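PDB 6JWS: 7,8-dihydro-6-hydroxymethylpterin pyrophosphokinase-dihydropteroate synthase from Plasmodium falciparum, which probably catalyses two successive steps of folate biosynthesis, pyrophosphorylating 6-hydroxymethyl-7,8-dihydropterin with ATP and then joining the product to 4-aminobenzoate to give 7,8-dihydropteroate. Local coordinates for residues B[595-598]-B[599-602]; B[586-589]-B[590-594]; B[138-141]-B[142-146]. The protein carries 1 engineered substitution. All blocks are in the same frame, centred on the assembly; numbering follows the deposited sequence.

Contact 1. Residues B[595-598]-B[599-602]; sequences HVYD and EYPL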
loop_
_atom_site.group_PDB
_atom_site.type_symbol
_atom_site.label_atom_id
_atom_site.label_comp_id
_atom_site.label_asym_id
_atom_site.label_seq_id
_atom_site.Cartn_x
_atom_site.Cartn_y
_atom_site.Cartn_z
ATOM N N HIS B 595 6.878 10.809 2.936
ATOM C CA HIS B 595 5.743 11.654 2.618
ATOM C C HIS B 595 6.141 13.129 2.634
ATOM O O HIS B 595 5.490 13.959 1.981
ATOM C CB HIS B 595 4.569 11.344 3.566
ATOM C CG HIS B 595 4.833 11.780 4.973
ATOM N ND1 HIS B 595 5.429 10.934 5.916
ATOM C CD2 HIS B 595 4.629 12.969 5.589
ATOM C CE1 HIS B 595 5.579 11.586 7.054
ATOM N NE2 HIS B 595 5.105 12.841 6.876
ATOM N N VAL B 596 7.227 13.467 3.361
ATOM C CA VAL B 596 7.613 14.873 3.439
ATOM C C VAL B 596 8.046 15.407 2.068
ATOM O O VAL B 596 8.188 16.626 1.938
ATOM C CB VAL B 596 8.680 15.151 4.513
ATOM C CG1 VAL B 596 8.249 14.772 5.931
ATOM C CG2 VAL B 596 10.072 14.622 4.129
ATOM N N TYR B 597 8.204 14.519 1.059
ATOM C CA TYR B 597 8.585 14.886 -0.312
ATOM C C TYR B 597 7.399 14.869 -1.285
ATOM O O TYR B 597 7.608 14.861 -2.498
ATOM C CB TYR B 597 9.793 14.078 -0.834
ATOM C CG TYR B 597 11.035 14.291 0.003
ATOM C CD1 TYR B 597 11.825 15.431 -0.145
ATOM C CD2 TYR B 597 11.391 13.393 0.998
ATOM C CE1 TYR B 597 12.937 15.667 0.660
ATOM C CE2 TYR B 597 12.492 13.619 1.813
ATOM C CZ TYR B 597 13.270 14.754 1.645
ATOM O OH TYR B 597 14.350 14.974 2.454
ATOM N N ASP B 598 6.166 14.907 -0.758
ATOM C CA ASP B 598 4.959 14.728 -1.554
ATOM C C ASP B 598 4.793 15.865 -2.565
ATOM O O ASP B 598 4.100 15.692 -3.555
ATOM C CB ASP B 598 3.689 14.631 -0.685
ATOM C CG ASP B 598 3.448 13.253 -0.083
ATOM O OD1 ASP B 598 4.186 12.296 -0.439
ATOM O OD2 ASP B 598 2.529 13.140 0.754
ATOM N N GLU B 599 5.430 17.013 -2.317
ATOM C CA GLU B 599 5.361 18.150 -3.218
ATOM C C GLU B 599 6.524 18.184 -4.203
ATOM O O GLU B 599 6.570 19.090 -5.036
ATOM C CB GLU B 599 5.520 19.452 -2.427
ATOM C CG GLU B 599 4.525 19.601 -1.298
ATOM C CD GLU B 599 3.119 19.856 -1.802
ATOM O OE1 GLU B 599 2.883 20.946 -2.370
ATOM O OE2 GLU B 599 2.274 18.949 -1.640
ATOM N N TYR B 600 7.479 17.249 -4.088
ATOM C CA TYR B 600 8.735 17.390 -4.811
ATOM C C TYR B 600 8.988 16.191 -5.711
ATOM O O TYR B 600 8.620 15.076 -5.362
ATOM C CB TYR B 600 9.904 17.474 -3.826
ATOM C CG TYR B 600 9.928 18.714 -2.970
ATOM C CD1 TYR B 600 10.159 19.960 -3.517
ATOM C CD2 TYR B 600 9.826 18.635 -1.593
ATOM C CE1 TYR B 600 10.223 21.090 -2.717
ATOM C CE2 TYR B 600 9.888 19.753 -0.781
ATOM C CZ TYR B 600 10.065 20.991 -1.347
ATOM O OH TYR B 600 10.123 22.107 -0.558
ATOM N N PRO B 601 9.709 16.359 -6.843
ATOM C CA PRO B 601 10.129 15.211 -7.642
ATOM C C PRO B 601 11.169 14.475 -6.804
ATOM O O PRO B 601 12.113 15.086 -6.307
ATOM C CB PRO B 601 10.759 15.835 -8.899
ATOM C CG PRO B 601 10.338 17.309 -8.876
ATOM C CD PRO B 601 10.172 17.644 -7.403
ATOM N N LEU B 602 10.929 13.183 -6.580
ATOM C CA LEU B 602 11.730 12.407 -5.657
ATOM C C LEU B 602 12.381 11.241 -6.408
ATOM O O LEU B 602 11.706 10.462 -7.090
ATOM C CB LEU B 602 10.826 11.913 -4.524
ATOM C CG LEU B 602 11.510 11.030 -3.472
ATOM C CD1 LEU B 602 12.546 11.808 -2.648
ATOM C CD2 LEU B 602 10.473 10.395 -2.545
HETATM O O HOH W 1 6.648 18.081 0.250
#
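Tyr597 and Tyr600 both carry CG anti to their own carbonyl carbon (chi1 -61° for Tyr597), which lets the two rings meet beside a tight turn, whereas Leu602 sets CG opposite its backbone N (chi1 178°), which swings its methyls back to the first ring. The rings meet obliquely, CD1 of Tyr597 lying 4.0 Å from CD2 of Tyr600. Leu602 crosses Tyr597 at about a right angle, its CD1 methyl 3.9 Å from Tyr597 CG and its CD2 4.1 Å from Tyr597 CB. The backbone beneath is a type I beta turn from Tyr597 to Tyr600, closed by Tyr600 N donating to Tyr597 O over 2.9 Å; the N-H points fairly straight at the oxygen, though the donor nitrogen lies above the carbonyl plane, 57° out of it. A water stitches the turn to the preceding 3-10 segment, donating a hydrogen bond to Val596 O (2.7 Å) and accepting one from Glu599 N (3.0 Å). The turn belongs to the loop between helix 584-592 and strand 603-604 of the TIM barrel. Tyr597 packs on helix 547-564. The hydroxyl of Tyr600 bonds to Glu556 of that helix and its ring stacks with Phe574, while Glu599 forms a salt bridge with Arg374. Two acceptors, Tyr597 O and Tyr600 O, approach to 3.0 Å; Lys386 NZ bonds to both, so its positive charge probably offsets their mutual repulsion and helps fix the turn.

Contact 2. Residues B[586-589]-B[590-594]; sequences QSIK and LLQNI. With ACT (acetate ion), chain N.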
loop_
_atom_site.group_PDB
_atom_site.type_symbol
_atom_site.label_atom_id
_atom_site.label_comp_id
_atom_site.label_asym_id
_atom_site.label_seq_id
_atom_site.Cartn_x
_atom_site.Cartn_y
_atom_site.Cartn_z
ATOM N N GLN B 586 18.332 4.640 10.269
ATOM C CA GLN B 586 18.099 5.992 9.775
ATOM C C GLN B 586 17.644 5.932 8.328
ATOM O O GLN B 586 16.755 6.677 7.936
ATOM C CB GLN B 586 19.324 6.901 9.949
ATOM C CG GLN B 586 19.645 7.190 11.408
ATOM C CD GLN B 586 20.949 7.928 11.605
ATOM O OE1 GLN B 586 21.974 7.567 11.014
ATOM N NE2 GLN B 586 20.938 8.945 12.470
ATOM N N SER B 587 18.267 5.042 7.549
ATOM C CA SER B 587 17.828 4.787 6.186
ATOM C C SER B 587 16.350 4.390 6.197
ATOM O O SER B 587 15.554 4.956 5.451
ATOM C CB SER B 587 18.690 3.725 5.516
ATOM O OG SER B 587 19.958 4.256 5.178
ATOM N N ILE B 588 15.970 3.495 7.116
ATOM C CA ILE B 588 14.581 3.058 7.226
ATOM C C ILE B 588 13.691 4.236 7.605
ATOM O O ILE B 588 12.601 4.421 7.055
ATOM C CB ILE B 588 14.442 1.868 8.204
ATOM C CG1 ILE B 588 14.980 0.587 7.566
ATOM C CG2 ILE B 588 12.994 1.686 8.612
ATOM C CD1 ILE B 588 15.675 -0.369 8.548
ATOM N N LYS B 589 14.184 5.051 8.544
ATOM C CA LYS B 589 13.381 6.154 9.030
ATOM C C LYS B 589 13.115 7.153 7.912
ATOM O O LYS B 589 12.011 7.676 7.818
ATOM C CB LYS B 589 14.023 6.868 10.219
ATOM C CG LYS B 589 13.130 7.950 10.840
ATOM C CD LYS B 589 13.338 8.054 12.325
ATOM C CE LYS B 589 12.874 9.379 12.894
ATOM N NZ LYS B 589 11.394 9.485 12.870
ATOM N N LEU B 590 14.125 7.406 7.069
ATOM C CA LEU B 590 13.915 8.299 5.946
ATOM C C LEU B 590 12.803 7.761 5.038
ATOM O O LEU B 590 11.992 8.544 4.565
ATOM C CB LEU B 590 15.236 8.486 5.179
ATOM C CG LEU B 590 16.269 9.363 5.893
ATOM C CD1 LEU B 590 17.632 9.216 5.256
ATOM C CD2 LEU B 590 15.838 10.831 5.924
ATOM N N LEU B 591 12.800 6.442 4.776
ATOM C CA LEU B 591 11.753 5.778 3.993
ATOM C C LEU B 591 10.396 5.903 4.690
ATOM O O LEU B 591 9.405 6.222 4.040
ATOM C CB LEU B 591 12.109 4.303 3.750
ATOM C CG LEU B 591 13.236 4.051 2.746
ATOM C CD1 LEU B 591 13.622 2.578 2.762
ATOM C CD2 LEU B 591 12.795 4.434 1.345
ATOM N N GLN B 592 10.368 5.705 6.016
ATOM C CA GLN B 592 9.098 5.779 6.735
ATOM C C GLN B 592 8.491 7.173 6.588
ATOM O O GLN B 592 7.268 7.312 6.608
ATOM C CB GLN B 592 9.254 5.463 8.223
ATOM C CG GLN B 592 9.641 4.017 8.471
ATOM C CD GLN B 592 9.923 3.753 9.932
ATOM O OE1 GLN B 592 10.301 4.650 10.669
ATOM N NE2 GLN B 592 9.747 2.513 10.366
ATOM N N ASN B 593 9.356 8.179 6.378
ATOM C CA ASN B 593 8.950 9.574 6.399
ATOM C C ASN B 593 9.064 10.212 5.021
ATOM O O ASN B 593 9.247 11.429 4.905
ATOM C CB ASN B 593 9.731 10.329 7.472
ATOM C CG ASN B 593 9.237 9.948 8.851
ATOM O OD1 ASN B 593 8.205 10.441 9.298
ATOM N ND2 ASN B 593 9.921 9.032 9.501
ATOM N N ILE B 594 8.937 9.387 3.980
ATOM C CA ILE B 594 9.111 9.836 2.611
ATOM C C ILE B 594 7.996 10.806 2.200
ATOM O O ILE B 594 8.146 11.566 1.246
ATOM C CB ILE B 594 9.266 8.616 1.674
ATOM C CG1 ILE B 594 10.113 8.915 0.438
ATOM C CG2 ILE B 594 7.910 8.015 1.311
ATOM C CD1 ILE B 594 11.550 9.321 0.740
HETATM C C ACT N . 18.157 9.198 14.391
HETATM O O ACT N . 18.626 10.297 14.061
HETATM O OXT ACT N . 16.971 8.867 14.193
HETATM C CH3 ACT N . 19.092 8.179 15.095
HETATM O O HOH W 2 9.164 7.391 11.706
#
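Asn593 folds its side-chain amide back over the last turn of the helix and gives ND2 to Lys589 O at 3.0 Å, the oxygen lying close to the amide plane of Asn593. The same oxygen takes a weak bond from Asn593 N, so one carbonyl is held by both backbone and side chain of the first residue to leave helical geometry. A water accepts from Asn593 ND2 (2.9 Å), donates to Gln592 OE1 (3.1 Å) and is weakly reached by Lys589 NZ (3.3 Å); the lysine chain, bent at chi2 and chi4, passes Asn593 ND2 with its CG 3.6 Å away. One residue earlier, the amide of Gln592 crosses Ile588, whose CG2 lies 3.8 Å from Gln592 NE2. All this decorates the C-terminal end of helix 584-592, which links strands 572-575 and 603-604 of the TIM barrel. Further out, Gln592 NE2 bonds to the carbonyls of Ile703 and Gln705 of the second subunit, so Gln592, with Ile588 packing on Lys702 there, makes part of the dimer contact. At the other end Gln586 NE2 donates to Thr542 O and to O of an acetate ion (3.1 Å), probably from the crystallisation liquor, while Gln586 OE1 accepts from Lys583 N.

Contact 3. Residues B[138-141]-B[142-146]; sequences NIIV and KNDEI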
loop_
_atom_site.group_PDB
_atom_site.type_symbol
_atom_site.label_atom_id
_atom_site.label_comp_id
_atom_site.label_asym_id
_atom_site.label_seq_id
_atom_site.Cartn_x
_atom_site.Cartn_y
_atom_site.Cartn_z
ATOM N N ASN B 138 -13.772 45.714 -13.447
ATOM C CA ASN B 138 -14.433 46.045 -14.694
ATOM C C ASN B 138 -13.990 45.078 -15.783
ATOM O O ASN B 138 -14.827 44.521 -16.494
ATOM C CB ASN B 138 -14.209 47.505 -15.098
ATOM C CG ASN B 138 -14.652 47.787 -16.521
ATOM O OD1 ASN B 138 -13.850 48.208 -17.349
ATOM N ND2 ASN B 138 -15.914 47.534 -16.824
ATOM N N ILE B 139 -12.671 44.883 -15.903
ATOM C CA ILE B 139 -12.137 43.999 -16.928
ATOM C C ILE B 139 -12.708 42.596 -16.735
ATOM O O ILE B 139 -13.034 41.922 -17.712
ATOM C CB ILE B 139 -10.594 43.997 -16.935
ATOM C CG1 ILE B 139 -10.014 45.375 -17.281
ATOM C CG2 ILE B 139 -10.059 42.891 -17.843
ATOM C CD1 ILE B 139 -10.371 45.891 -18.670
ATOM N N ILE B 140 -12.831 42.174 -15.469
ATOM C CA ILE B 140 -13.242 40.816 -15.147
ATOM C C ILE B 140 -14.699 40.623 -15.550
ATOM O O ILE B 140 -15.019 39.623 -16.197
ATOM C CB ILE B 140 -12.974 40.454 -13.665
ATOM C CG1 ILE B 140 -11.472 40.501 -13.341
ATOM C CG2 ILE B 140 -13.588 39.099 -13.314
ATOM C CD1 ILE B 140 -11.134 40.411 -11.860
ATOM N N VAL B 141 -15.566 41.589 -15.190
ATOM C CA VAL B 141 -16.991 41.450 -15.476
ATOM C C VAL B 141 -17.209 41.513 -16.989
ATOM O O VAL B 141 -18.025 40.769 -17.533
ATOM C CB VAL B 141 -17.911 42.410 -14.683
ATOM C CG1 VAL B 141 -17.483 42.612 -13.237
ATOM C CG2 VAL B 141 -18.130 43.745 -15.369
ATOM N N LYS B 142 -16.427 42.372 -17.659
ATOM C CA LYS B 142 -16.486 42.551 -19.101
ATOM C C LYS B 142 -16.063 41.267 -19.821
ATOM O O LYS B 142 -16.654 40.905 -20.837
ATOM C CB LYS B 142 -15.630 43.756 -19.506
ATOM C CG LYS B 142 -15.589 44.070 -20.995
ATOM C CD LYS B 142 -14.367 44.859 -21.421
ATOM C CE LYS B 142 -14.140 44.816 -22.920
ATOM N NZ LYS B 142 -12.879 45.492 -23.306
ATOM N N ASN B 143 -15.032 40.576 -19.312
ATOM C CA ASN B 143 -14.570 39.361 -19.974
ATOM C C ASN B 143 -15.559 38.227 -19.700
ATOM O O ASN B 143 -15.756 37.363 -20.556
ATOM C CB ASN B 143 -13.113 39.008 -19.648
ATOM C CG ASN B 143 -12.097 39.927 -20.302
ATOM O OD1 ASN B 143 -12.311 40.431 -21.403
ATOM N ND2 ASN B 143 -10.971 40.144 -19.639
ATOM N N ASP B 144 -16.175 38.259 -18.504
ATOM C CA ASP B 144 -17.226 37.334 -18.093
ATOM C C ASP B 144 -18.377 37.375 -19.092
ATOM O O ASP B 144 -18.772 36.336 -19.618
ATOM C CB ASP B 144 -17.779 37.684 -16.707
ATOM C CG ASP B 144 -17.106 36.969 -15.547
ATOM O OD1 ASP B 144 -16.384 35.984 -15.798
ATOM O OD2 ASP B 144 -17.317 37.401 -14.392
ATOM N N GLU B 145 -18.907 38.585 -19.322
ATOM C CA GLU B 145 -19.997 38.834 -20.256
ATOM C C GLU B 145 -19.659 38.251 -21.631
ATOM O O GLU B 145 -20.398 37.405 -22.133
ATOM C CB GLU B 145 -20.356 40.325 -20.276
ATOM C CG GLU B 145 -21.021 40.800 -21.563
ATOM C CD GLU B 145 -22.507 40.511 -21.714
ATOM O OE1 GLU B 145 -23.315 41.278 -21.148
ATOM O OE2 GLU B 145 -22.854 39.527 -22.404
ATOM N N ILE B 146 -18.531 38.685 -22.215
ATOM C CA ILE B 146 -18.150 38.298 -23.567
ATOM C C ILE B 146 -18.182 36.775 -23.714
ATOM O O ILE B 146 -18.530 36.265 -24.779
ATOM C CB ILE B 146 -16.782 38.894 -23.963
ATOM C CG1 ILE B 146 -16.875 40.400 -24.226
ATOM C CG2 ILE B 146 -16.177 38.158 -25.153
ATOM C CD1 ILE B 146 -15.537 41.105 -24.280
#
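Ile139 and Asn143, one turn apart on helix 129-148 of the HPPK part of the enzyme, lie side by side and point the same way. The helix here is regular: Ile139 O accepts Asn143 N at 2.9 Å, and Asn138, Ile140 and Val141 make the equivalent bonds to Lys142, Asp144 and Glu145. Packing is closest on the Ile139 face. Ile139 itself rests on Phe315 and Val321, and Phe315 belongs to the ATP pocket, so this side of the helix backs the nucleotide site. Ile140 adds contacts to Val321 and His325. The remaining faces are looser and largely exposed. Lys142 runs out fully extended and Glu145, bent at chi2, leads away, each using little beyond CB to touch the preceding turn: Lys142 CB is 3.2 Å from Asn138 O. Asp144 keeps its carboxylate near the helix, its CG 3.4 Å from Ile140 O, which already accepts the backbone N-H of Asp144. On the packed side Asn143 ND2 is hydrogen-bonded to the hydroxyl of Tyr322, a residue seen to bind ATP in a structure of this protein. Asn143 has its CG beside its own backbone N (chi1 -72°), which sets the amide against Ile139, and ND2 sits 3.4 Å from Ile139 CG2.

How the contacts relate
Contacts 1 and 2 are neighbours in the DHPS barrel: contact 2 ends helix 584-592 and contact 1 follows it directly, their centres 13 Å apart. They touch where Leu602 CD2 packs on Ile594 CG1, at a short and somewhat doubtful 3.3 Å. The side chain of Ser587 in contact 2 is about 6 Å from the bound pteroic acid and that of Leu602 in contact 1 about 10 Å. Contact 3 belongs to the HPPK part, its centre about 39 Å from that of contact 1 and 51 Å from that of contact 2. It flanks the other ligand site, with the Ile139 side chain about 6 Å from ATP and that of Asn143 about 9 Å from magnesium.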